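Local coordinates for DNA repair protein RecO (Deinococcus radiodurans, PDB 1W3S) that probably takes part in DNA repair and recombination through the RecF pathway and carries a bound zinc ion, at residues Lys33-Ala38 with Asn66-Val71. Sequence-based numbering, arbitrary orientation.
Sequences KLKAIA and NDLASV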
loop_
_atom_site.group_PDB
_atom_site.type_symbol
_atom_site.label_atom_id
_atom_site.label_comp_id
_atom_site.label_asym_id
_atom_site.label_seq_id
_atom_site.Cartn_x
_atom_site.Cartn_y
_atom_site.Cartn_z
ATOM N N LYS A 33 -1.629 12.259 -2.809
ATOM C CA LYS A 33 -3.026 11.997 -2.513
ATOM C C LYS A 33 -3.848 13.212 -2.874
ATOM O O LYS A 33 -3.398 14.335 -2.697
ATOM C CB LYS A 33 -3.223 11.678 -1.035
ATOM C CG LYS A 33 -3.681 10.260 -0.745
ATOM C CD LYS A 33 -4.296 10.110 0.656
ATOM C CE LYS A 33 -3.240 9.794 1.717
ATOM N NZ LYS A 33 -3.830 9.741 3.101
ATOM N N LEU A 34 -5.046 12.973 -3.395
ATOM C CA LEU A 34 -6.000 14.023 -3.686
ATOM C C LEU A 34 -7.375 13.588 -3.229
ATOM O O LEU A 34 -7.910 12.614 -3.740
ATOM C CB LEU A 34 -6.040 14.319 -5.193
ATOM C CG LEU A 34 -7.111 15.334 -5.630
ATOM C CD1 LEU A 34 -6.808 16.735 -5.086
ATOM C CD2 LEU A 34 -7.246 15.355 -7.136
ATOM N N LYS A 35 -7.947 14.339 -2.291
ATOM C CA LYS A 35 -9.332 14.155 -1.857
ATOM C C LYS A 35 -10.251 15.047 -2.719
ATOM O O LYS A 35 -9.987 16.236 -2.902
ATOM C CB LYS A 35 -9.446 14.525 -0.375
ATOM C CG LYS A 35 -10.016 13.448 0.535
ATOM C CD LYS A 35 -11.481 13.123 0.195
ATOM C CE LYS A 35 -12.283 12.680 1.430
ATOM N NZ LYS A 35 -12.417 13.771 2.436
ATOM N N ALA A 36 -11.334 14.486 -3.238
ATOM C CA ALA A 36 -12.190 15.203 -4.188
ATOM C C ALA A 36 -13.671 14.829 -4.068
ATOM O O ALA A 36 -14.011 13.814 -3.457
ATOM C CB ALA A 36 -11.696 14.947 -5.608
ATOM N N ILE A 37 -14.538 15.661 -4.653
ATOM C CA ILE A 37 -15.986 15.401 -4.705
ATOM C C ILE A 37 -16.575 15.654 -6.094
ATOM O O ILE A 37 -16.261 16.638 -6.752
ATOM C CB ILE A 37 -16.763 16.210 -3.611
ATOM C CG1 ILE A 37 -18.260 15.887 -3.646
ATOM C CG2 ILE A 37 -16.562 17.717 -3.746
ATOM C CD1 ILE A 37 -18.962 16.174 -2.332
ATOM N N ALA A 38 -17.416 14.728 -6.537
ATOM C CA ALA A 38 -18.161 14.874 -7.773
ATOM C C ALA A 38 -19.648 14.995 -7.433
ATOM O O ALA A 38 -20.273 14.022 -7.029
ATOM C CB ALA A 38 -17.912 13.685 -8.683
ATOM N N ASN A 66 -14.323 26.116 -0.679
ATOM C CA ASN A 66 -14.598 24.672 -0.681
ATOM C C ASN A 66 -13.346 23.907 -0.334
ATOM O O ASN A 66 -12.404 23.883 -1.117
ATOM C CB ASN A 66 -15.190 24.159 -2.017
ATOM C CG ASN A 66 -14.915 25.083 -3.203
ATOM O OD1 ASN A 66 -13.793 25.169 -3.700
ATOM N ND2 ASN A 66 -15.960 25.754 -3.677
ATOM N N ASP A 67 -13.341 23.286 0.844
ATOM C CA ASP A 67 -12.160 22.553 1.316
ATOM C C ASP A 67 -11.914 21.305 0.491
ATOM O O ASP A 67 -10.757 20.936 0.280
ATOM C CB ASP A 67 -12.263 22.192 2.807
ATOM C CG ASP A 67 -11.245 22.949 3.661
ATOM O OD1 ASP A 67 -10.024 22.841 3.355
ATOM O OD2 ASP A 67 -11.569 23.665 4.652
ATOM N N LEU A 68 -12.982 20.662 0.021
ATOM C CA LEU A 68 -12.828 19.567 -0.929
ATOM C C LEU A 68 -12.787 20.109 -2.346
ATOM O O LEU A 68 -13.637 20.918 -2.721
ATOM C CB LEU A 68 -13.964 18.542 -0.816
ATOM C CG LEU A 68 -13.757 17.367 0.133
ATOM C CD1 LEU A 68 -14.871 16.368 -0.082
ATOM C CD2 LEU A 68 -12.411 16.712 -0.066
ATOM N N ALA A 69 -11.804 19.646 -3.122
ATOM C CA ALA A 69 -11.707 19.967 -4.533
ATOM C C ALA A 69 -12.895 19.355 -5.247
ATOM O O ALA A 69 -13.350 18.275 -4.890
ATOM C CB ALA A 69 -10.418 19.444 -5.101
ATOM N N SER A 70 -13.407 20.051 -6.254
ATOM C CA SER A 70 -14.634 19.643 -6.910
ATOM C C SER A 70 -14.343 19.146 -8.315
ATOM O O SER A 70 -13.731 19.841 -9.105
ATOM C CB SER A 70 -15.637 20.799 -6.941
ATOM O OG SER A 70 -16.946 20.315 -7.191
ATOM N N VAL A 71 -14.805 17.940 -8.618
ATOM C CA VAL A 71 -14.550 17.307 -9.906
ATOM C C VAL A 71 -15.441 17.922 -10.993
ATOM O O VAL A 71 -16.666 17.835 -10.939
ATOM C CB VAL A 71 -14.766 15.759 -9.817
ATOM C CG1 VAL A 71 -14.653 15.108 -11.172
ATOM C CG2 VAL A 71 -13.769 15.132 -8.848
#
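Ile37 is gripped by the neighbouring strand through both of its backbone polar atoms. Its N donates to Ala69 O at 2.9 Å, while its O accepts from Val71 N at 2.7 Å in an almost straight bond, 179° at the hydrogen. One residue bonded to the two that flank Ser70 is the parallel pattern, with Ile37 and Ser70 in register and their side chains on the same face of the sheet. On that face Leu68, from the loop that leads toward strand 69-78, crosses Ile37 at about a right angle: Leu68 CB lies 4.0 Å from Ile37 CG2, and Leu68 CD1 as far from Ile37 CB. The other methyl, Leu68 CD2, lies 3.7 Å from both CB and CD of Lys35, whose bent chain curls over it. Opposite, with Val71 CG1 anti to the backbone N (chi1 174°), CG2 stands beside that N and comes 3.9 Å from Ala36 CB. Farther out, Ala36 bonds through its backbone to Val25 of strand 23-29, and Ser70 to Tyr61 of strand 55-61, making this pair the parallel junction in the otherwise antiparallel sheet of the N-terminal OB-fold domain. Main-chain bonding thus fixes the register, and the side chains add apolar contact on each face.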